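Local coordinates for RagB/SusD domain protein (Flavobacterium johnsoniae, PDB 5J90) that binds chitin as a SusD-type lipoprotein encoded in a polysaccharide utilization locus, probably serving glycan capture at the outer membrane, at residues 129-134 with 155-160; 316-321 with 427-432; 167-172 with 202-207; 334-339 with 361-366. All coordinates share one frame; numbering follows the deposited sequence.

Contact 1. Residues 129-134 with 155-160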
loop_
_atom_site.group_PDB
_atom_site.type_symbol
_atom_site.label_atom_id
_atom_site.label_comp_id
_atom_site.label_asym_id
_atom_site.label_seq_id
_atom_site.Cartn_x
_atom_site.Cartn_y
_atom_site.Cartn_z
ATOM N N ARG A 129 -5.974 18.313 1.987
ATOM C CA ARG A 129 -6.344 18.154 0.582
ATOM C C ARG A 129 -5.099 17.971 -0.284
ATOM O O ARG A 129 -5.061 17.121 -1.185
ATOM C CB ARG A 129 -7.159 19.364 0.113
ATOM C CG ARG A 129 -8.560 19.416 0.724
ATOM C CD ARG A 129 -9.162 20.838 0.715
ATOM N NE ARG A 129 -9.034 21.522 -0.579
ATOM C CZ ARG A 129 -9.877 21.393 -1.602
ATOM N NH1 ARG A 129 -10.935 20.594 -1.523
ATOM N NH2 ARG A 129 -9.669 22.068 -2.728
ATOM N N MET A 130 -4.068 18.762 -0.000
ATOM C CA MET A 130 -2.811 18.676 -0.734
ATOM C C MET A 130 -2.167 17.296 -0.616
ATOM O O MET A 130 -1.826 16.681 -1.628
ATOM C CB MET A 130 -1.850 19.759 -0.242
ATOM C CG MET A 130 -0.621 19.950 -1.138
ATOM S SD MET A 130 -0.975 20.801 -2.709
ATOM C CE MET A 130 -1.375 22.448 -2.112
ATOM N N THR A 131 -2.008 16.794 0.605
ATOM C CA THR A 131 -1.406 15.472 0.732
ATOM C C THR A 131 -2.318 14.363 0.205
ATOM O O THR A 131 -1.841 13.379 -0.367
ATOM C CB THR A 131 -0.903 15.165 2.161
ATOM O OG1 THR A 131 -0.354 13.840 2.195
ATOM C CG2 THR A 131 -2.034 15.220 3.173
ATOM N N ASP A 132 -3.627 14.539 0.334
ATOM C CA ASP A 132 -4.542 13.553 -0.225
ATOM C C ASP A 132 -4.466 13.483 -1.745
ATOM O O ASP A 132 -4.839 12.473 -2.340
ATOM C CB ASP A 132 -5.970 13.830 0.228
ATOM C CG ASP A 132 -6.194 13.497 1.683
ATOM O OD1 ASP A 132 -5.318 12.874 2.326
ATOM O OD2 ASP A 132 -7.277 13.859 2.183
ATOM N N THR A 133 -3.975 14.549 -2.375
ATOM C CA THR A 133 -3.832 14.602 -3.825
ATOM C C THR A 133 -2.487 14.044 -4.305
ATOM O O THR A 133 -2.446 13.271 -5.255
ATOM C CB THR A 133 -4.038 16.047 -4.322
ATOM O OG1 THR A 133 -5.381 16.451 -4.012
ATOM C CG2 THR A 133 -3.833 16.158 -5.814
ATOM N N PHE A 134 -1.399 14.411 -3.625
ATOM C CA PHE A 134 -0.050 14.084 -4.094
ATOM C C PHE A 134 0.651 12.962 -3.332
ATOM O O PHE A 134 1.565 12.322 -3.877
ATOM C CB PHE A 134 0.836 15.345 -4.073
ATOM C CG PHE A 134 0.409 16.395 -5.059
ATOM C CD1 PHE A 134 0.754 16.283 -6.398
ATOM C CD2 PHE A 134 -0.361 17.482 -4.654
ATOM C CE1 PHE A 134 0.335 17.228 -7.317
ATOM C CE2 PHE A 134 -0.784 18.430 -5.572
ATOM C CZ PHE A 134 -0.431 18.302 -6.902
ATOM N N GLU A 155 2.589 9.605 5.823
ATOM C CA GLU A 155 2.448 9.116 7.192
ATOM C C GLU A 155 2.861 10.177 8.215
ATOM O O GLU A 155 2.177 10.398 9.218
ATOM C CB GLU A 155 3.266 7.832 7.359
ATOM C CG GLU A 155 3.093 7.121 8.717
ATOM C CD GLU A 155 4.160 7.469 9.746
ATOM O OE1 GLU A 155 5.224 8.017 9.379
ATOM O OE2 GLU A 155 3.932 7.184 10.947
ATOM N N GLU A 156 3.992 10.825 7.959
ATOM C CA GLU A 156 4.481 11.911 8.805
ATOM C C GLU A 156 3.547 13.115 8.794
ATOM O O GLU A 156 3.303 13.726 9.843
ATOM C CB GLU A 156 5.878 12.354 8.345
ATOM C CG GLU A 156 6.972 11.354 8.694
ATOM C CD GLU A 156 8.240 11.541 7.866
ATOM O OE1 GLU A 156 8.300 12.401 6.948
ATOM O OE2 GLU A 156 9.209 10.798 8.140
ATOM N N VAL A 157 3.034 13.466 7.617
ATOM C CA VAL A 157 2.126 14.612 7.522
ATOM C C VAL A 157 0.865 14.382 8.355
ATOM O O VAL A 157 0.433 15.266 9.101
ATOM C CB VAL A 157 1.776 14.963 6.060
ATOM C CG1 VAL A 157 0.770 16.110 6.018
ATOM C CG2 VAL A 157 3.045 15.340 5.287
ATOM N N TYR A 158 0.282 13.193 8.248
ATOM C CA TYR A 158 -0.916 12.882 9.031
ATOM C C TYR A 158 -0.657 12.982 10.539
ATOM O O TYR A 158 -1.455 13.572 11.271
ATOM C CB TYR A 158 -1.521 11.524 8.624
ATOM C CG TYR A 158 -2.637 11.695 7.609
ATOM C CD1 TYR A 158 -2.355 12.017 6.283
ATOM C CD2 TYR A 158 -3.978 11.605 7.987
ATOM C CE1 TYR A 158 -3.373 12.215 5.359
ATOM C CE2 TYR A 158 -5.004 11.800 7.073
ATOM C CZ TYR A 158 -4.700 12.119 5.765
ATOM O OH TYR A 158 -5.743 12.319 4.880
ATOM N N THR A 159 0.461 12.442 11.012
ATOM C CA THR A 159 0.807 12.575 12.428
ATOM C C THR A 159 0.912 14.041 12.836
ATOM O O THR A 159 0.379 14.450 13.875
ATOM C CB THR A 159 2.111 11.820 12.729
ATOM O OG1 THR A 159 1.851 10.418 12.627
ATOM C CG2 THR A 159 2.633 12.117 14.131
ATOM N N GLN A 160 1.578 14.843 12.010
ATOM C CA GLN A 160 1.688 16.271 12.307
ATOM C C GLN A 160 0.336 16.992 12.333
ATOM O O GLN A 160 0.088 17.825 13.208
ATOM C CB GLN A 160 2.627 16.950 11.316
ATOM C CG GLN A 160 4.064 16.518 11.407
ATOM C CD GLN A 160 4.894 17.128 10.303
ATOM O OE1 GLN A 160 5.256 18.308 10.375
ATOM N NE2 GLN A 160 5.181 16.338 9.256
#

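Contact 2. Residues 316-321 with 427-432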
loop_
_atom_site.group_PDB
_atom_site.type_symbol
_atom_site.label_atom_id
_atom_site.label_comp_id
_atom_site.label_asym_id
_atom_site.label_seq_id
_atom_site.Cartn_x
_atom_site.Cartn_y
_atom_site.Cartn_z
ATOM N N SER A 316 -27.691 18.740 -18.552
ATOM C CA SER A 316 -27.980 19.505 -17.335
ATOM C C SER A 316 -26.785 20.270 -16.771
ATOM O O SER A 316 -25.684 19.728 -16.649
ATOM C CB SER A 316 -28.560 18.606 -16.238
ATOM O OG SER A 316 -29.912 18.258 -16.501
ATOM N N GLY A 317 -27.004 21.529 -16.412
ATOM C CA GLY A 317 -25.972 22.320 -15.774
ATOM C C GLY A 317 -25.960 22.118 -14.266
ATOM O O GLY A 317 -26.859 21.496 -13.698
ATOM N N ILE A 318 -24.926 22.646 -13.617
ATOM C CA ILE A 318 -24.863 22.643 -12.161
ATOM C C ILE A 318 -25.864 23.681 -11.665
ATOM O O ILE A 318 -25.985 24.767 -12.242
ATOM C CB ILE A 318 -23.439 22.953 -11.650
ATOM C CG1 ILE A 318 -22.396 22.097 -12.388
ATOM C CG2 ILE A 318 -23.368 22.749 -10.140
ATOM C CD1 ILE A 318 -22.669 20.597 -12.352
ATOM N N GLY A 319 -26.582 23.349 -10.600
ATOM C CA GLY A 319 -27.751 24.118 -10.202
ATOM C C GLY A 319 -27.559 25.178 -9.136
ATOM O O GLY A 319 -26.446 25.678 -8.902
ATOM N N ALA A 320 -28.665 25.518 -8.482
ATOM C CA ALA A 320 -28.708 26.638 -7.551
ATOM C C ALA A 320 -27.716 26.557 -6.393
ATOM O O ALA A 320 -27.351 27.587 -5.825
ATOM C CB ALA A 320 -30.131 26.842 -7.023
ATOM N N VAL A 321 -27.274 25.349 -6.038
ATOM C CA VAL A 321 -26.351 25.212 -4.908
ATOM C C VAL A 321 -25.030 25.946 -5.128
ATOM O O VAL A 321 -24.372 26.325 -4.160
ATOM C CB VAL A 321 -26.070 23.735 -4.506
ATOM C CG1 VAL A 321 -27.344 23.065 -3.985
ATOM C CG2 VAL A 321 -25.447 22.954 -5.651
ATOM N N ALA A 427 -24.716 13.823 -0.139
ATOM C CA ALA A 427 -24.760 14.982 0.746
ATOM C C ALA A 427 -23.624 15.980 0.511
ATOM O O ALA A 427 -23.799 17.182 0.734
ATOM C CB ALA A 427 -24.785 14.532 2.212
ATOM N N GLY A 428 -22.459 15.489 0.076
ATOM C CA GLY A 428 -21.281 16.337 -0.031
ATOM C C GLY A 428 -21.156 17.117 -1.328
ATOM O O GLY A 428 -20.242 17.923 -1.455
ATOM N N PHE A 429 -22.065 16.892 -2.278
ATOM C CA PHE A 429 -22.043 17.622 -3.540
ATOM C C PHE A 429 -22.102 19.120 -3.244
ATOM O O PHE A 429 -22.855 19.537 -2.358
ATOM C CB PHE A 429 -23.238 17.193 -4.400
ATOM C CG PHE A 429 -23.291 17.873 -5.739
ATOM C CD1 PHE A 429 -24.069 19.014 -5.919
ATOM C CD2 PHE A 429 -22.566 17.381 -6.813
ATOM C CE1 PHE A 429 -24.116 19.651 -7.148
ATOM C CE2 PHE A 429 -22.610 18.019 -8.046
ATOM C CZ PHE A 429 -23.389 19.157 -8.208
ATOM N N PRO A 430 -21.325 19.943 -3.980
ATOM C CA PRO A 430 -20.458 19.674 -5.134
ATOM C C PRO A 430 -18.960 19.562 -4.790
ATOM O O PRO A 430 -18.113 19.780 -5.664
ATOM C CB PRO A 430 -20.676 20.924 -5.989
ATOM C CG PRO A 430 -20.752 22.012 -4.964
ATOM C CD PRO A 430 -21.446 21.396 -3.746
ATOM N N GLU A 431 -18.634 19.234 -3.544
ATOM C CA GLU A 431 -17.230 19.227 -3.105
ATOM C C GLU A 431 -16.502 17.916 -3.476
ATOM O O GLU A 431 -16.402 16.970 -2.689
ATOM C CB GLU A 431 -17.145 19.524 -1.604
ATOM C CG GLU A 431 -15.840 20.180 -1.160
ATOM C CD GLU A 431 -14.625 19.316 -1.458
ATOM O OE1 GLU A 431 -14.304 18.423 -0.639
ATOM O OE2 GLU A 431 -13.998 19.515 -2.518
ATOM N N GLY A 432 -15.980 17.885 -4.692
ATOM C CA GLY A 432 -15.461 16.657 -5.258
ATOM C C GLY A 432 -14.223 16.071 -4.609
ATOM O O GLY A 432 -14.014 14.866 -4.705
#

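Contact 3. Residues 167-172 with 202-207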
loop_
_atom_site.group_PDB
_atom_site.type_symbol
_atom_site.label_atom_id
_atom_site.label_comp_id
_atom_site.label_asym_id
_atom_site.label_seq_id
_atom_site.Cartn_x
_atom_site.Cartn_y
_atom_site.Cartn_z
ATOM N N THR A 167 -3.083 20.847 19.387
ATOM C CA THR A 167 -2.639 22.155 19.870
ATOM C C THR A 167 -3.757 23.193 19.769
ATOM O O THR A 167 -4.046 23.910 20.740
ATOM C CB THR A 167 -1.418 22.622 19.077
ATOM O OG1 THR A 167 -0.335 21.710 19.308
ATOM C CG2 THR A 167 -0.992 24.023 19.500
ATOM N N ALA A 168 -4.409 23.255 18.611
ATOM C CA ALA A 168 -5.484 24.222 18.388
ATOM C C ALA A 168 -6.676 24.006 19.321
ATOM O O ALA A 168 -7.213 24.959 19.901
ATOM C CB ALA A 168 -5.938 24.180 16.942
ATOM N N VAL A 169 -7.099 22.756 19.456
ATOM C CA VAL A 169 -8.235 22.428 20.310
ATOM C C VAL A 169 -7.957 22.763 21.775
ATOM O O VAL A 169 -8.815 23.327 22.463
ATOM C CB VAL A 169 -8.644 20.942 20.150
ATOM C CG1 VAL A 169 -9.587 20.520 21.268
ATOM C CG2 VAL A 169 -9.300 20.722 18.794
ATOM N N ALA A 170 -6.760 22.443 22.254
ATOM C CA ALA A 170 -6.420 22.732 23.648
ATOM C C ALA A 170 -6.398 24.235 23.902
ATOM O O ALA A 170 -6.937 24.706 24.903
ATOM C CB ALA A 170 -5.085 22.111 24.003
ATOM N N GLU A 171 -5.795 24.990 22.990
ATOM C CA GLU A 171 -5.661 26.436 23.162
ATOM C C GLU A 171 -7.019 27.132 23.169
ATOM O O GLU A 171 -7.313 27.939 24.064
ATOM C CB GLU A 171 -4.760 27.034 22.075
ATOM C CG GLU A 171 -4.595 28.546 22.169
ATOM C CD GLU A 171 -3.841 28.987 23.412
ATOM O OE1 GLU A 171 -2.925 28.258 23.843
ATOM O OE2 GLU A 171 -4.162 30.067 23.954
ATOM N N LEU A 172 -7.861 26.830 22.188
ATOM C CA LEU A 172 -9.161 27.492 22.116
ATOM C C LEU A 172 -10.093 27.045 23.241
ATOM O O LEU A 172 -10.873 27.848 23.763
ATOM C CB LEU A 172 -9.821 27.278 20.757
ATOM C CG LEU A 172 -9.083 27.923 19.584
ATOM C CD1 LEU A 172 -9.811 27.607 18.292
ATOM C CD2 LEU A 172 -8.933 29.438 19.777
ATOM N N PHE A 202 -15.491 22.231 14.649
ATOM C CA PHE A 202 -15.013 21.958 13.295
ATOM C C PHE A 202 -13.708 21.162 13.361
ATOM O O PHE A 202 -13.578 20.132 12.693
ATOM C CB PHE A 202 -14.836 23.253 12.486
ATOM C CG PHE A 202 -14.081 23.063 11.190
ATOM C CD1 PHE A 202 -14.446 22.070 10.289
ATOM C CD2 PHE A 202 -13.001 23.875 10.877
ATOM C CE1 PHE A 202 -13.744 21.884 9.098
ATOM C CE2 PHE A 202 -12.301 23.695 9.686
ATOM C CZ PHE A 202 -12.675 22.710 8.806
ATOM N N ALA A 203 -12.756 21.611 14.174
ATOM C CA ALA A 203 -11.489 20.896 14.305
ATOM C C ALA A 203 -11.706 19.438 14.715
ATOM O O ALA A 203 -11.044 18.544 14.183
ATOM C CB ALA A 203 -10.564 21.600 15.302
ATOM N N ASN A 204 -12.614 19.190 15.662
ATOM C CA ASN A 204 -12.925 17.820 16.060
ATOM C C ASN A 204 -13.453 17.010 14.877
ATOM O O ASN A 204 -13.094 15.836 14.694
ATOM C CB ASN A 204 -13.977 17.797 17.178
ATOM C CG ASN A 204 -13.497 18.441 18.470
ATOM O OD1 ASN A 204 -12.300 18.500 18.757
ATOM N ND2 ASN A 204 -14.449 18.912 19.271
ATOM N N THR A 205 -14.318 17.623 14.071
ATOM C CA THR A 205 -14.934 16.909 12.962
ATOM C C THR A 205 -13.899 16.633 11.861
ATOM O O THR A 205 -13.898 15.567 11.245
ATOM C CB THR A 205 -16.127 17.693 12.391
ATOM O OG1 THR A 205 -16.984 18.093 13.469
ATOM C CG2 THR A 205 -16.932 16.823 11.432
ATOM N N LEU A 206 -13.004 17.592 11.643
ATOM C CA LEU A 206 -11.893 17.415 10.709
ATOM C C LEU A 206 -10.980 16.283 11.191
ATOM O O LEU A 206 -10.545 15.453 10.380
ATOM C CB LEU A 206 -11.125 18.733 10.576
ATOM C CG LEU A 206 -9.928 18.813 9.635
ATOM C CD1 LEU A 206 -10.265 18.284 8.256
ATOM C CD2 LEU A 206 -9.427 20.262 9.569
ATOM N N ARG A 207 -10.705 16.225 12.499
ATOM C CA ARG A 207 -9.956 15.095 13.046
ATOM C C ARG A 207 -10.648 13.767 12.723
ATOM O O ARG A 207 -9.998 12.800 12.343
ATOM C CB ARG A 207 -9.783 15.213 14.566
ATOM C CG ARG A 207 -8.948 14.061 15.138
ATOM C CD ARG A 207 -8.947 13.988 16.676
ATOM N NE ARG A 207 -8.633 15.272 17.291
ATOM C CZ ARG A 207 -7.426 15.825 17.340
ATOM N NH1 ARG A 207 -6.368 15.214 16.811
ATOM N NH2 ARG A 207 -7.282 17.020 17.914
#

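Contact 4. Residues 334-339 with 361-366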
loop_
_atom_site.group_PDB
_atom_site.type_symbol
_atom_site.label_atom_id
_atom_site.label_comp_id
_atom_site.label_asym_id
_atom_site.label_seq_id
_atom_site.Cartn_x
_atom_site.Cartn_y
_atom_site.Cartn_z
ATOM N N GLU A 334 -21.889 15.019 6.940
ATOM C CA GLU A 334 -20.676 14.211 6.899
ATOM C C GLU A 334 -20.295 13.704 8.286
ATOM O O GLU A 334 -19.828 12.579 8.424
ATOM C CB GLU A 334 -19.507 15.010 6.313
ATOM C CG GLU A 334 -18.210 14.196 6.304
ATOM C CD GLU A 334 -17.022 14.901 5.679
ATOM O OE1 GLU A 334 -17.206 15.905 4.957
ATOM O OE2 GLU A 334 -15.887 14.426 5.910
ATOM N N ALA A 335 -20.478 14.527 9.314
ATOM C CA ALA A 335 -20.164 14.090 10.670
ATOM C C ALA A 335 -21.009 12.876 11.077
ATOM O O ALA A 335 -20.502 11.952 11.726
ATOM C CB ALA A 335 -20.340 15.234 11.653
ATOM N N TYR A 336 -22.288 12.872 10.704
ATOM C CA TYR A 336 -23.138 11.721 10.985
ATOM C C TYR A 336 -22.695 10.482 10.221
ATOM O O TYR A 336 -22.705 9.380 10.778
ATOM C CB TYR A 336 -24.603 12.028 10.669
ATOM C CG TYR A 336 -25.249 12.961 11.667
ATOM C CD1 TYR A 336 -25.401 14.314 11.386
ATOM C CD2 TYR A 336 -25.697 12.486 12.900
ATOM C CE1 TYR A 336 -25.999 15.174 12.301
ATOM C CE2 TYR A 336 -26.283 13.337 13.820
ATOM C CZ TYR A 336 -26.429 14.673 13.518
ATOM O OH TYR A 336 -27.012 15.512 14.440
ATOM N N PHE A 337 -22.305 10.635 8.955
ATOM C CA PHE A 337 -21.887 9.479 8.166
ATOM C C PHE A 337 -20.520 8.952 8.607
ATOM O O PHE A 337 -20.262 7.748 8.525
ATOM C CB PHE A 337 -21.909 9.797 6.669
ATOM C CG PHE A 337 -23.288 10.114 6.137
ATOM C CD1 PHE A 337 -24.344 9.228 6.332
ATOM C CD2 PHE A 337 -23.534 11.300 5.465
ATOM C CE1 PHE A 337 -25.627 9.523 5.849
ATOM C CE2 PHE A 337 -24.808 11.593 4.987
ATOM C CZ PHE A 337 -25.846 10.701 5.175
ATOM N N LEU A 338 -19.662 9.845 9.099
ATOM C CA LEU A 338 -18.400 9.417 9.689
ATOM C C LEU A 338 -18.680 8.611 10.958
ATOM O O LEU A 338 -18.112 7.533 11.148
ATOM C CB LEU A 338 -17.527 10.629 10.013
ATOM C CG LEU A 338 -16.801 11.211 8.802
ATOM C CD1 LEU A 338 -16.301 12.592 9.136
ATOM C CD2 LEU A 338 -15.645 10.301 8.406
ATOM N N ARG A 339 -19.556 9.129 11.814
ATOM C CA ARG A 339 -19.914 8.413 13.037
ATOM C C ARG A 339 -20.607 7.086 12.731
ATOM O O ARG A 339 -20.365 6.094 13.422
ATOM C CB ARG A 339 -20.781 9.284 13.948
ATOM C CG ARG A 339 -20.037 10.472 14.563
ATOM C CD ARG A 339 -21.024 11.497 15.135
ATOM N NE ARG A 339 -21.708 10.971 16.300
ATOM C CZ ARG A 339 -22.852 11.437 16.794
ATOM N NH1 ARG A 339 -23.511 12.451 16.228
ATOM N NH2 ARG A 339 -23.351 10.866 17.869
ATOM N N ILE A 361 -28.866 11.529 6.710
ATOM C CA ILE A 361 -29.762 11.790 5.582
ATOM C C ILE A 361 -30.711 12.947 5.911
ATOM O O ILE A 361 -30.868 13.873 5.110
ATOM C CB ILE A 361 -30.555 10.532 5.181
ATOM C CG1 ILE A 361 -29.596 9.406 4.775
ATOM C CG2 ILE A 361 -31.519 10.837 4.032
ATOM C CD1 ILE A 361 -30.279 8.057 4.618
ATOM N N LYS A 362 -31.317 12.907 7.095
ATOM C CA LYS A 362 -32.203 13.989 7.530
ATOM C C LYS A 362 -31.484 15.336 7.576
ATOM O O LYS A 362 -32.015 16.348 7.122
ATOM C CB LYS A 362 -32.812 13.674 8.894
ATOM C CG LYS A 362 -33.626 14.823 9.485
ATOM C CD LYS A 362 -34.091 14.507 10.904
ATOM C CE LYS A 362 -34.437 15.781 11.667
ATOM N NZ LYS A 362 -35.302 16.686 10.860
ATOM N N ALA A 363 -30.270 15.353 8.115
ATOM C CA ALA A 363 -29.492 16.587 8.172
ATOM C C ALA A 363 -29.292 17.176 6.776
ATOM O O ALA A 363 -29.442 18.392 6.578
ATOM C CB ALA A 363 -28.142 16.343 8.842
ATOM N N SER A 364 -28.951 16.328 5.812
ATOM C CA SER A 364 -28.744 16.784 4.445
ATOM C C SER A 364 -30.042 17.294 3.799
ATOM O O SER A 364 -30.036 18.340 3.147
ATOM C CB SER A 364 -28.111 15.672 3.598
ATOM O OG SER A 364 -27.919 16.109 2.265
ATOM N N PHE A 365 -31.137 16.553 3.966
ATOM C CA PHE A 365 -32.435 17.001 3.450
ATOM C C PHE A 365 -32.785 18.367 4.033
ATOM O O PHE A 365 -33.213 19.269 3.296
ATOM C CB PHE A 365 -33.542 15.992 3.779
ATOM C CG PHE A 365 -33.775 14.949 2.712
ATOM C CD1 PHE A 365 -32.747 14.117 2.274
ATOM C CD2 PHE A 365 -35.043 14.768 2.173
ATOM C CE1 PHE A 365 -32.978 13.148 1.306
ATOM C CE2 PHE A 365 -35.278 13.805 1.208
ATOM C CZ PHE A 365 -34.245 12.988 0.775
ATOM N N ASP A 366 -32.605 18.533 5.342
ATOM C CA ASP A 366 -32.880 19.814 5.984
ATOM C C ASP A 366 -31.976 20.911 5.431
ATOM O O ASP A 366 -32.426 22.036 5.177
ATOM C CB ASP A 366 -32.712 19.711 7.499
ATOM C CG ASP A 366 -33.791 18.872 8.157
ATOM O OD1 ASP A 366 -34.833 18.602 7.517
ATOM O OD2 ASP A 366 -33.594 18.491 9.328
#

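Contact 1. Residues 129-134 with 155-160
Thr131 CA and Val157 CA lie 7.7 Å apart where helices 113-134 and 154-177 pack antiparallel, the local axes 10.8 Å apart with an angle of 163° between their directions. The link across this gap is a hydrogen bond of 2.6 Å from Tyr158 OH to Asp132 OD1. The aspartate offers the syn lone pair of OD1, which sits at the ring edge, near its plane, and the carboxylate is turned only 25° from the ring. Beside this bond the contact is apolar. Thr131 places OG1 opposite its own amide nitrogen (chi1 179°), which leaves CG2 facing the other helix; this methyl lies 3.9 Å from Tyr158 CE1 and 4.1 Å from Val157 CG1. Thr131 OG1 meanwhile bonds to Gly135 O and to Gln154 NE2, tying the end of the first helix to the start of the second. A phenylalanine in place of Tyr158 would probably keep the touch on the threonine methyl but leave Asp132 OD1 without one of its donors in a buried setting. The carboxylate is gripped further by Trp501 NE1 at OD1 and Arg213 NH1 at OD2; the salt bridge to Arg213, together with the donors at OD1, is likely to favour the charged form. All four touching residues are buried, with helix 196-213 against Tyr158 through Leu210 and Arg213, and helix 432-442 against Asp132 through Gln433 and Ser437.

Contact 2. Residues 316-321 with 427-432
The ring of Phe429 reaches across to Val321 and Ile318, and each aliphatic side chain meets it differently. Val321 stands at about a right angle to the phenylalanine and brings CG2 up to the ring edge, close to the ring plane, 3.9 Å from CE1 of Phe429. Ile318 comes in at a slant: its CG2 is 4.1 Å from Phe429 CZ, at the far end of the ring. In Phe429, CG lies opposite the backbone nitrogen (chi1 -179°) and beside the carbonyl carbon, so that the ring lies on the side of the following proline while its far end meets Val321 and Ile318. One face of that ring is taken by this next residue, whose CB, in Pro430, lies 3.7 Å above the ring plane and over its centre. The peptide bond joining the two is cis, a local geometry that commonly sets an aromatic residue against the following proline. Tyr286 stacks on the Phe429 ring as well, and Phe287 meets it with the planes steeply inclined, so the phenylalanine is fixed among aromatic and aliphatic groups, without a hydrogen bond between the two segments. Here the turn that leaves helix 413-428 is joined to the loop leading to strand 326-328. Helix 283-286 adjoins Val321, Met64 of strand 64-65 touches Ile318, Phe429 and Pro430, and Glu431 caps the helix that follows, 432-442.

Contact 3. Residues 167-172 with 202-207
One methyl group, CG2 of Val169, makes the closest approaches between residues 167-172 and 202-207. It rests 3.8 Å from Ala203 CB and 3.7 Å from Asn204 OD1, and the edge of the Arg207 guanidinium comes next, with NH2 4.3 Å from Val169 CG2 and the methyl near the plane of the group. Val169 turns CG1 opposite its backbone nitrogen (chi1 166°) and CG2 opposite the carbonyl carbon, and this second branch sits among three side chains spread over one turn of helix 196-213. The small side chain of Ala203 is consistent with the close approach of the backbones, 7.0 Å between Val169 CA and Ala203 CA. Valine and asparagine cross at about a right angle, and the amide carbonyl meets the methyl by van der Waals contact.

The polar groups around this methyl are held from further out. Asn204 ND2 donates to Gly235 O and Gln232 OE1, which fixes the amide and thereby the placement of OD1. The Arg207 guanidinium is shared between two acids: NH1 pairs with Glu225 and also reaches Phe162 O, while NH2 pairs with Asp166 on the helix that carries Val169. The buried positive charge is thus probably well compensated. Helices 154-177 and 196-213 run antiparallel, their local axes 10.3 Å apart at 157°. Helix 113-134 lies against Ala168 and Phe202 through Ile121, and helix 219-231 covers Arg207 through Lys228 and Ala229.

Contact 4. Residues 334-339 with 361-366
Phe337 and Ile361 meet through matching first torsions: each places its gamma carbon, CG or CG1, opposite the carbonyl carbon and beside the backbone nitrogen (chi1 -64° and -60°). The contact pairs the consecutive helices 332-344 and 353-368, a helical hairpin consistent with the TPR-like helical architecture of SusD-family proteins. Since Ile361 CG1 lies beside its own amide nitrogen, the tip of the phenylalanine ring touches both at once. CZ of Phe337 is 3.5 Å from Ile361 N and 4.0 Å from Ile361 CG1. The side chains cross at about a right angle, with CG1 at the ring edge and in its plane. An alanine at the Phe337 position would remove the ring that bridges the helices and is likely to leave a gap beside Ile361, Gln423 and Lys424. Alongside, Tyr336 brings CE1 to within 4.2 Å of Ala363 CB, the nearest side-chain approach of that tyrosine to the second segment. The Tyr336 hydroxyl is bonded to Leu238 O, which holds the ring by its far end while CE1 meets the alanine. Helix 413-428, which carries Gln423 and Lys424, packs on both helices, also touching Ser364 through Ala427. On the exposed side of helix 353-368, one turn is bridged by a salt bridge from Lys362 NZ, 2.9 Å from Asp366 OD2, where it meets the syn lone pair of that oxygen.

In the fold
Contacts 1 and 3 come first along the chain and share helix 154-177, their centres about 17 Å apart; contact 2 opens later, and both segments of contact 4 fall between its two ends. Contacts 1 and 2 lie on opposite sides of the chain centre, about 26 Å apart between centres, yet a salt bridge from Arg129 NH1 to Glu431 OE2, 3.4 Å long, joins them. Contact 4 abuts contact 2 where Ala427 meets Ser364 and Phe337, and contact 3 where Thr205 meets Ala335. Helix pairs close in sequence are thus probably joined into a larger helical body, to which contact 2 joins the loop before strand 326-328.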